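Local structure of beta-galactosidase (3TTY) at residues E4-I9 and I37-V42; R52-Y57 and A90-D95; F284-M289 and N422-V427. The protein hydrolyses terminal beta-galactosidic bonds, as a zinc-containing, TIM-barrel beta-galactosidase that works as a glycoside hydrolase and binds galactose. All coordinates share one frame; numbering follows the deposited sequence.

Contact 1: E4-I9 and I37-V42; sequences EKFPKI and IDVATV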
loop_
_atom_site.group_PDB
_atom_site.type_symbol
_atom_site.label_atom_id
_atom_site.label_comp_id
_atom_site.label_asym_id
_atom_site.label_seq_id
_atom_site.Cartn_x
_atom_site.Cartn_y
_atom_site.Cartn_z
ATOM N N GLU A 4 35.441 -35.537 -4.818
ATOM C CA GLU A 4 35.725 -36.961 -4.970
ATOM C C GLU A 4 35.770 -37.727 -3.646
ATOM O O GLU A 4 35.632 -38.944 -3.627
ATOM C CB GLU A 4 37.040 -37.163 -5.725
ATOM C CG GLU A 4 37.033 -36.613 -7.152
ATOM C CD GLU A 4 36.048 -37.330 -8.072
ATOM O OE1 GLU A 4 35.881 -38.566 -7.932
ATOM O OE2 GLU A 4 35.443 -36.651 -8.942
ATOM N N LYS A 5 35.975 -37.032 -2.537
ATOM C CA LYS A 5 36.136 -37.762 -1.291
ATOM C C LYS A 5 34.789 -38.123 -0.653
ATOM O O LYS A 5 34.733 -38.749 0.405
ATOM C CB LYS A 5 37.058 -37.008 -0.329
ATOM C CG LYS A 5 36.583 -35.621 0.067
ATOM C CD LYS A 5 37.412 -35.060 1.236
ATOM C CE LYS A 5 38.813 -34.706 0.812
ATOM N NZ LYS A 5 39.592 -34.171 1.958
ATOM N N PHE A 6 33.708 -37.768 -1.339
ATOM C CA PHE A 6 32.357 -37.840 -0.782
ATOM C C PHE A 6 31.458 -38.215 -1.946
ATOM O O PHE A 6 30.734 -37.367 -2.463
ATOM C CB PHE A 6 31.998 -36.457 -0.209
ATOM C CG PHE A 6 30.737 -36.413 0.621
ATOM C CD1 PHE A 6 29.932 -37.531 0.788
ATOM C CD2 PHE A 6 30.353 -35.220 1.229
ATOM C CE1 PHE A 6 28.766 -37.461 1.561
ATOM C CE2 PHE A 6 29.189 -35.135 2.001
ATOM C CZ PHE A 6 28.395 -36.251 2.166
ATOM N N PRO A 7 31.510 -39.496 -2.365
ATOM C CA PRO A 7 30.968 -39.975 -3.641
ATOM C C PRO A 7 29.512 -40.433 -3.593
ATOM O O PRO A 7 29.189 -41.529 -4.034
ATOM C CB PRO A 7 31.886 -41.152 -3.973
ATOM C CG PRO A 7 32.201 -41.749 -2.615
ATOM C CD PRO A 7 32.154 -40.588 -1.608
ATOM N N LYS A 8 28.640 -39.583 -3.073
ATOM C CA LYS A 8 27.204 -39.830 -3.108
ATOM C C LYS A 8 26.486 -38.494 -3.182
ATOM O O LYS A 8 27.115 -37.441 -3.195
ATOM C CB LYS A 8 26.734 -40.633 -1.871
ATOM C CG LYS A 8 27.185 -40.060 -0.514
ATOM C CD LYS A 8 26.707 -40.908 0.666
ATOM C CE LYS A 8 25.164 -40.927 0.785
ATOM N NZ LYS A 8 24.603 -39.644 1.315
ATOM N N ILE A 9 25.164 -38.540 -3.241
ATOM C CA ILE A 9 24.358 -37.338 -3.096
ATOM C C ILE A 9 24.398 -36.944 -1.626
ATOM O O ILE A 9 23.805 -37.616 -0.787
ATOM C CB ILE A 9 22.916 -37.601 -3.546
ATOM C CG1 ILE A 9 22.906 -37.940 -5.044
ATOM C CG2 ILE A 9 22.034 -36.398 -3.247
ATOM C CD1 ILE A 9 21.623 -38.515 -5.542
ATOM N N ILE A 37 22.155 -38.737 7.626
ATOM C CA ILE A 37 22.701 -37.408 7.366
ATOM C C ILE A 37 24.220 -37.440 7.477
ATOM O O ILE A 37 24.759 -37.827 8.514
ATOM C CB ILE A 37 22.104 -36.366 8.335
ATOM C CG1 ILE A 37 20.724 -35.939 7.824
ATOM C CG2 ILE A 37 23.045 -35.155 8.499
ATOM C CD1 ILE A 37 19.826 -35.335 8.881
ATOM N N ASP A 38 24.907 -37.034 6.412
ATOM C CA ASP A 38 26.360 -37.155 6.345
ATOM C C ASP A 38 27.099 -35.851 5.981
ATOM O O ASP A 38 28.324 -35.850 5.779
ATOM C CB ASP A 38 26.773 -38.313 5.415
ATOM C CG ASP A 38 26.080 -38.260 4.053
ATOM O OD1 ASP A 38 25.523 -37.199 3.691
ATOM O OD2 ASP A 38 26.103 -39.285 3.336
ATOM N N VAL A 39 26.361 -34.746 5.898
ATOM C CA VAL A 39 26.992 -33.443 5.693
ATOM C C VAL A 39 26.398 -32.356 6.592
ATOM O O VAL A 39 25.193 -32.280 6.787
ATOM C CB VAL A 39 26.960 -33.015 4.210
ATOM C CG1 VAL A 39 25.543 -32.743 3.749
ATOM C CG2 VAL A 39 27.853 -31.805 3.991
ATOM N N ALA A 40 27.262 -31.526 7.153
ATOM C CA ALA A 40 26.825 -30.430 7.997
ATOM C C ALA A 40 27.401 -29.131 7.454
ATOM O O ALA A 40 28.589 -29.066 7.114
ATOM C CB ALA A 40 27.266 -30.653 9.462
ATOM N N THR A 41 26.553 -28.111 7.355
ATOM C CA THR A 41 26.969 -26.777 6.941
ATOM C C THR A 41 27.032 -25.935 8.203
ATOM O O THR A 41 26.007 -25.544 8.748
ATOM C CB THR A 41 25.945 -26.146 5.965
ATOM O OG1 THR A 41 25.843 -26.945 4.777
ATOM C CG2 THR A 41 26.339 -24.714 5.593
ATOM N N VAL A 42 28.236 -25.662 8.683
ATOM C CA VAL A 42 28.391 -25.058 10.000
ATOM C C VAL A 42 29.044 -23.688 9.928
ATOM O O VAL A 42 29.608 -23.311 8.896
ATOM C CB VAL A 42 29.229 -25.958 10.915
ATOM C CG1 VAL A 42 28.638 -27.368 10.941
ATOM C CG2 VAL A 42 30.666 -25.987 10.423
#

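Contact 2: R52-Y57 and A90-D95; sequences RDEVSY and AKKYPD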
loop_
_atom_site.group_PDB
_atom_site.type_symbol
_atom_site.label_atom_id
_atom_site.label_comp_id
_atom_site.label_asym_id
_atom_site.label_seq_id
_atom_site.Cartn_x
_atom_site.Cartn_y
_atom_site.Cartn_z
ATOM N N ARG A 52 35.244 -10.847 18.841
ATOM C CA ARG A 52 34.547 -9.931 19.747
ATOM C C ARG A 52 35.040 -8.477 19.667
ATOM O O ARG A 52 34.447 -7.581 20.267
ATOM C CB ARG A 52 34.677 -10.430 21.183
ATOM C CG ARG A 52 36.114 -10.534 21.653
ATOM C CD ARG A 52 36.235 -10.112 23.110
ATOM N NE ARG A 52 35.539 -11.029 24.009
ATOM C CZ ARG A 52 34.848 -10.660 25.093
ATOM N NH1 ARG A 52 34.737 -9.369 25.425
ATOM N NH2 ARG A 52 34.260 -11.592 25.847
ATOM N N ASP A 53 36.154 -8.269 18.967
ATOM C CA ASP A 53 36.706 -6.938 18.734
ATOM C C ASP A 53 37.722 -7.003 17.591
ATOM O O ASP A 53 37.904 -8.058 16.990
ATOM C CB ASP A 53 37.305 -6.326 20.012
ATOM C CG ASP A 53 38.538 -7.077 20.509
ATOM O OD1 ASP A 53 39.250 -7.677 19.672
ATOM O OD2 ASP A 53 38.789 -7.061 21.737
ATOM N N GLU A 54 38.389 -5.892 17.303
ATOM C CA GLU A 54 39.204 -5.790 16.091
ATOM C C GLU A 54 40.375 -6.757 16.097
ATOM O O GLU A 54 40.969 -7.045 15.056
ATOM C CB GLU A 54 39.724 -4.359 15.903
ATOM C CG GLU A 54 38.615 -3.314 15.747
ATOM C CD GLU A 54 38.260 -2.627 17.054
ATOM O OE1 GLU A 54 38.374 -3.272 18.113
ATOM O OE2 GLU A 54 37.890 -1.424 17.024
ATOM N N VAL A 55 40.674 -7.279 17.275
ATOM C CA VAL A 55 41.944 -7.934 17.513
ATOM C C VAL A 55 41.825 -9.384 18.026
ATOM O O VAL A 55 42.797 -10.133 18.014
ATOM C CB VAL A 55 42.751 -7.048 18.505
ATOM C CG1 VAL A 55 43.218 -7.831 19.720
ATOM C CG2 VAL A 55 43.877 -6.338 17.784
ATOM N N SER A 56 40.634 -9.786 18.460
ATOM C CA SER A 56 40.476 -11.059 19.166
ATOM C C SER A 56 39.680 -12.088 18.377
ATOM O O SER A 56 38.595 -11.788 17.890
ATOM C CB SER A 56 39.813 -10.836 20.524
ATOM O OG SER A 56 40.539 -9.897 21.298
ATOM N N TYR A 57 40.226 -13.302 18.276
ATOM C CA TYR A 57 39.602 -14.408 17.551
ATOM C C TYR A 57 39.571 -15.688 18.403
ATOM O O TYR A 57 40.593 -16.128 18.931
ATOM C CB TYR A 57 40.335 -14.687 16.223
ATOM C CG TYR A 57 40.300 -13.532 15.230
ATOM C CD1 TYR A 57 39.306 -13.447 14.263
ATOM C CD2 TYR A 57 41.256 -12.531 15.265
ATOM C CE1 TYR A 57 39.266 -12.395 13.365
ATOM C CE2 TYR A 57 41.225 -11.469 14.363
ATOM C CZ TYR A 57 40.233 -11.412 13.422
ATOM O OH TYR A 57 40.208 -10.370 12.534
ATOM N N ALA A 90 29.146 -2.935 13.707
ATOM C CA ALA A 90 28.161 -1.958 13.268
ATOM C C ALA A 90 28.234 -0.725 14.165
ATOM O O ALA A 90 28.107 0.396 13.686
ATOM C CB ALA A 90 26.775 -2.546 13.286
ATOM N N LYS A 91 28.467 -0.933 15.459
ATOM C CA LYS A 91 28.536 0.178 16.390
ATOM C C LYS A 91 29.812 1.008 16.204
ATOM O O LYS A 91 29.757 2.227 16.096
ATOM C CB LYS A 91 28.451 -0.331 17.832
ATOM C CG LYS A 91 28.294 0.783 18.842
ATOM C CD LYS A 91 29.583 1.023 19.609
ATOM C CE LYS A 91 29.474 2.256 20.518
ATOM N NZ LYS A 91 30.703 2.458 21.342
ATOM N N LYS A 92 30.961 0.341 16.190
ATOM C CA LYS A 92 32.234 1.032 16.056
ATOM C C LYS A 92 32.515 1.492 14.627
ATOM O O LYS A 92 33.146 2.531 14.433
ATOM C CB LYS A 92 33.373 0.139 16.536
ATOM C CG LYS A 92 33.343 -0.174 18.017
ATOM C CD LYS A 92 34.211 -1.393 18.332
ATOM C CE LYS A 92 34.643 -1.422 19.789
ATOM N NZ LYS A 92 33.520 -1.288 20.767
ATOM N N TYR A 93 32.067 0.725 13.631
ATOM C CA TYR A 93 32.397 1.036 12.229
ATOM C C TYR A 93 31.147 1.100 11.352
ATOM O O TYR A 93 30.884 0.195 10.547
ATOM C CB TYR A 93 33.429 0.041 11.661
ATOM C CG TYR A 93 34.703 -0.014 12.483
ATOM C CD1 TYR A 93 35.765 0.850 12.227
ATOM C CD2 TYR A 93 34.829 -0.916 13.533
ATOM C CE1 TYR A 93 36.922 0.810 12.999
ATOM C CE2 TYR A 93 35.967 -0.964 14.303
ATOM C CZ TYR A 93 37.008 -0.106 14.040
ATOM O OH TYR A 93 38.129 -0.180 14.821
ATOM N N PRO A 94 30.381 2.187 11.499
ATOM C CA PRO A 94 29.114 2.372 10.786
ATOM C C PRO A 94 29.252 2.298 9.252
ATOM O O PRO A 94 28.233 2.093 8.588
ATOM C CB PRO A 94 28.635 3.773 11.229
ATOM C CG PRO A 94 29.462 4.149 12.388
ATOM C CD PRO A 94 30.766 3.375 12.276
ATOM N N ASP A 95 30.461 2.440 8.696
ATOM C CA ASP A 95 30.645 2.291 7.237
ATOM C C ASP A 95 30.251 0.885 6.790
ATOM O O ASP A 95 30.080 0.600 5.616
ATOM C CB ASP A 95 32.096 2.597 6.812
ATOM C CG ASP A 95 33.081 1.526 7.266
ATOM O OD1 ASP A 95 33.600 1.633 8.395
ATOM O OD2 ASP A 95 33.334 0.580 6.494
#

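Contact 3: F284-M289 and N422-V427; sequences FSFTAM and NYVNEV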
loop_
_atom_site.group_PDB
_atom_site.type_symbol
_atom_site.label_atom_id
_atom_site.label_comp_id
_atom_site.label_asym_id
_atom_site.label_seq_id
_atom_site.Cartn_x
_atom_site.Cartn_y
_atom_site.Cartn_z
ATOM N N PHE A 284 4.653 -26.206 -9.956
ATOM C CA PHE A 284 5.712 -27.221 -9.930
ATOM C C PHE A 284 6.690 -27.050 -11.100
ATOM O O PHE A 284 7.892 -27.299 -10.948
ATOM C CB PHE A 284 5.117 -28.637 -9.895
ATOM C CG PHE A 284 3.986 -28.791 -8.901
ATOM C CD1 PHE A 284 2.840 -29.500 -9.233
ATOM C CD2 PHE A 284 4.070 -28.213 -7.633
ATOM C CE1 PHE A 284 1.807 -29.639 -8.321
ATOM C CE2 PHE A 284 3.032 -28.342 -6.712
ATOM C CZ PHE A 284 1.903 -29.057 -7.056
ATOM N N SER A 285 6.177 -26.614 -12.251
ATOM C CA SER A 285 7.015 -26.395 -13.431
ATOM C C SER A 285 7.922 -25.180 -13.231
ATOM O O SER A 285 8.991 -25.081 -13.841
ATOM C CB SER A 285 6.158 -26.214 -14.684
ATOM O OG SER A 285 5.309 -25.085 -14.570
ATOM N N PHE A 286 7.497 -24.261 -12.368
ATOM C CA PHE A 286 8.345 -23.136 -12.027
ATOM C C PHE A 286 9.549 -23.543 -11.182
ATOM O O PHE A 286 10.675 -23.137 -11.478
ATOM C CB PHE A 286 7.581 -22.007 -11.324
ATOM C CG PHE A 286 8.459 -20.836 -10.989
ATOM C CD1 PHE A 286 8.733 -19.867 -11.944
ATOM C CD2 PHE A 286 9.059 -20.731 -9.745
ATOM C CE1 PHE A 286 9.572 -18.798 -11.654
ATOM C CE2 PHE A 286 9.895 -19.661 -9.447
ATOM C CZ PHE A 286 10.155 -18.696 -10.407
ATOM N N THR A 287 9.344 -24.324 -10.125
ATOM C CA THR A 287 10.515 -24.712 -9.345
ATOM C C THR A 287 11.447 -25.607 -10.182
ATOM O O THR A 287 12.664 -25.560 -10.026
ATOM C CB THR A 287 10.207 -25.234 -7.886
ATOM O OG1 THR A 287 10.701 -26.572 -7.700
ATOM C CG2 THR A 287 8.752 -25.159 -7.556
ATOM N N ALA A 288 10.888 -26.366 -11.117
ATOM C CA ALA A 288 11.722 -27.112 -12.061
ATOM C C ALA A 288 12.549 -26.152 -12.939
ATOM O O ALA A 288 13.746 -26.362 -13.179
ATOM C CB ALA A 288 10.857 -28.026 -12.934
ATOM N N MET A 289 11.904 -25.095 -13.419
ATOM C CA MET A 289 12.596 -24.086 -14.212
ATOM C C MET A 289 13.736 -23.432 -13.413
ATOM O O MET A 289 14.793 -23.123 -13.972
ATOM C CB MET A 289 11.609 -23.029 -14.740
ATOM C CG MET A 289 12.203 -22.126 -15.819
ATOM S SD MET A 289 11.083 -20.851 -16.417
ATOM C CE MET A 289 10.649 -20.027 -14.885
ATOM N N ASN A 422 5.137 -9.255 -17.480
ATOM C CA ASN A 422 6.029 -9.817 -16.483
ATOM C C ASN A 422 6.989 -10.762 -17.185
ATOM O O ASN A 422 6.577 -11.803 -17.714
ATOM C CB ASN A 422 5.209 -10.543 -15.410
ATOM C CG ASN A 422 6.070 -11.182 -14.341
ATOM O OD1 ASN A 422 6.942 -12.004 -14.632
ATOM N ND2 ASN A 422 5.825 -10.811 -13.088
ATOM N N TYR A 423 8.263 -10.380 -17.221
ATOM C CA TYR A 423 9.280 -11.117 -17.981
ATOM C C TYR A 423 9.337 -12.586 -17.607
ATOM O O TYR A 423 9.212 -13.465 -18.471
ATOM C CB TYR A 423 10.654 -10.478 -17.797
ATOM C CG TYR A 423 11.810 -11.177 -18.494
ATOM C CD1 TYR A 423 11.728 -11.556 -19.824
ATOM C CD2 TYR A 423 13.008 -11.405 -17.822
ATOM C CE1 TYR A 423 12.802 -12.169 -20.469
ATOM C CE2 TYR A 423 14.083 -12.003 -18.448
ATOM C CZ TYR A 423 13.974 -12.385 -19.772
ATOM O OH TYR A 423 15.037 -13.003 -20.382
ATOM N N VAL A 424 9.530 -12.853 -16.321
ATOM C CA VAL A 424 9.651 -14.228 -15.858
ATOM C C VAL A 424 8.392 -15.041 -16.173
ATOM O O VAL A 424 8.492 -16.205 -16.591
ATOM C CB VAL A 424 10.029 -14.314 -14.353
ATOM C CG1 VAL A 424 9.954 -15.736 -13.866
ATOM C CG2 VAL A 424 11.431 -13.742 -14.124
ATOM N N ASN A 425 7.217 -14.436 -16.002
ATOM C CA ASN A 425 5.971 -15.137 -16.328
ATOM C C ASN A 425 5.963 -15.610 -17.789
ATOM O O ASN A 425 5.598 -16.753 -18.080
ATOM C CB ASN A 425 4.729 -14.273 -16.048
ATOM C CG ASN A 425 4.346 -14.244 -14.565
ATOM O OD1 ASN A 425 3.473 -13.473 -14.154
ATOM N ND2 ASN A 425 5.003 -15.074 -13.756
ATOM N N GLU A 426 6.358 -14.724 -18.702
ATOM C CA GLU A 426 6.437 -15.069 -20.121
ATOM C C GLU A 426 7.455 -16.169 -20.368
ATOM O O GLU A 426 7.164 -17.119 -21.081
ATOM C CB GLU A 426 6.753 -13.844 -20.980
ATOM C CG GLU A 426 5.729 -12.742 -20.854
ATOM C CD GLU A 426 4.334 -13.183 -21.284
ATOM O OE1 GLU A 426 4.165 -13.663 -22.432
ATOM O OE2 GLU A 426 3.401 -13.052 -20.465
ATOM N N VAL A 427 8.641 -16.058 -19.777
ATOM C CA VAL A 427 9.640 -17.105 -19.966
ATOM C C VAL A 427 9.066 -18.449 -19.500
ATOM O O VAL A 427 9.218 -19.467 -20.174
ATOM C CB VAL A 427 10.982 -16.800 -19.242
ATOM C CG1 VAL A 427 11.892 -18.024 -19.269
ATOM C CG2 VAL A 427 11.702 -15.619 -19.891
#

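Contact 1: E4-I9 and I37-V42
One carboxylate, that of Asp38, meets both an aromatic edge and an ammonium: OD1 lies in the plane of the Phe6 ring, hence at its rim, 3.4 Å from CZ, while OD2 pairs with Lys8. The ring's C-H rim carries partial positive charge, which suits the acid, and the carboxylate itself is turned 89° from the ring. With CG anti to the backbone N (chi1 -170°), Phe6 reaches across from the loop before strand 10-14. Beside CZ, its CE2 packs on CB of Val39 at 3.8 Å, also at the edge; a flat aromatic can serve an acid and a branched aliphatic along one rim. The ring is held further by stacking on Trp10.

The charge on Asp38 is answered by Lys8, which comes from the opposite direction. Its chain bends at chi3 and chi4, bringing NZ to OD2 in a short salt bridge of 2.5 Å that uses the syn lone pair of the acid. A lysine suits this place because its long chain can fold back: NZ also donates to the carbonyl O of its own neighbour Ile9 at 3.0 Å, from above the carbonyl plane. Between Phe6 and Lys8, Pro7 centres an inverse gamma turn, closed by a weak bond from Lys8 N to Phe6 O; both flanking residues point toward segment 37-42.

The two oxygens of Asp38 thus have separate tasks: OD1 accepts from Tyr11 N of the adjoining barrel strand, while OD2 takes the ammonium. Such pairing would probably stabilise the ionised acid and tie the N-terminal loop to the start of the second barrel strand.

Contact 2: R52-Y57 and A90-D95
Glu54 and Tyr93 face each other from two irregular pieces of backbone: the loop 52-57, where an Asx turn starts at Asp53 and the chain bends through Glu54 and Val55, and the end of helix 87-92, where Tyr93 is first to leave helical geometry. Their side chains join in one short hydrogen bond: Tyr93 OH donates to Glu54 OE2 at 2.5 Å, on the anti lone pair, the side away from the other oxygen. The carboxylate lies at the edge of the phenol ring, its plane turned 83° from the ring plane. A bend at chi2 (95°) in Glu54 turns the acid toward the hydroxyl and leaves CG only 3.3 Å from Tyr93 OH. Tyrosine suits its place because it is rigid and long, with a donor at its far end; glutamate is flexible enough to meet it.

Lys92 touches the acid through CD alone, 3.9 Å from Glu54 OE2. Its ammonium is 5.8 Å from that oxygen, too far for a salt bridge, though the opposite charge may favour the ionised acid mildly. The loop is shaped by Asp53, whose OD1 accepts from Val55 N at 2.8 Å; an aspartate, with its short side chain, is apt for folding back on the backbone just ahead. Glu54, Lys92 and Tyr93 also touch a crystal neighbour, which may influence how they are set.

The contact joins the loop between helices 47-50 and 60-71 to the C-terminal end of helix 87-92. In this TIM barrel the two pieces follow strands 39-42 and 75-79, so successive beta-to-alpha connections meet here at the surface. Glu54 and Tyr93 both rest on Trp88 of helix 87-92, and helix 119-135 flanks them, with Tyr124 against Glu54 and Thr120 against Tyr93.

Contact 3: F284-M289 and N422-V427
Val424 and Val427 of the trimerisation domain present their methyls to Phe286 and Met289 on helix 284-296 of the TIM barrel, in an interdomain helix-helix packing. The two helical segments run nearly perpendicular, at 99°, with axes 11.9 Å apart, so large side chains must bridge the gap. Phe286 and Met289 lie nearly one turn apart and their ends touch, leaving a shallow notch over the seam. There CG1 of Val424 rests against the rim of the Phe286 ring at CE1, 3.8 Å away and in the ring plane, and more loosely near the Met289 CE methyl, at 4.5 Å. Met289 is extended up to chi3, where it bends, so that its SD lies 4.1 Å from Val427 CG1 while CE turns to Val424. An unbranched, pliable methionine fits such an uneven surface; the short valines offer methyls as low bumps, and the longer Phe286 and Met289 span most of the distance. Met443 on strand 441-444 packs against both Met289 and Val427. At the start of helix 423-435, Asn422 is the N-cap, a place suited to a short side-chain acceptor: its OD1 receives Asn425 N at 2.8 Å, the N-H pointing at it with an angle of 165°.

The three contacts follow one another in series along the chain, and none touches another. Their centres lie about 34 Å apart for contacts 1 and 2, about 31 Å for contacts 1 and 3, and about 43 Å for contacts 2 and 3. Each uses a part of the eight-stranded barrel: contact 1 joins the N-terminal loop to the start of strand 39-42, contact 2 links loop and helix segments that follow strands 39-42 and 75-79, and contact 3 fixes an outer barrel helix to the trimerisation domain. Contacts 1 and 2 lie within the barrel, whereas contact 3 joins it to the next domain. Arg52, within contact 2, also packs on Tyr192 of the second subunit.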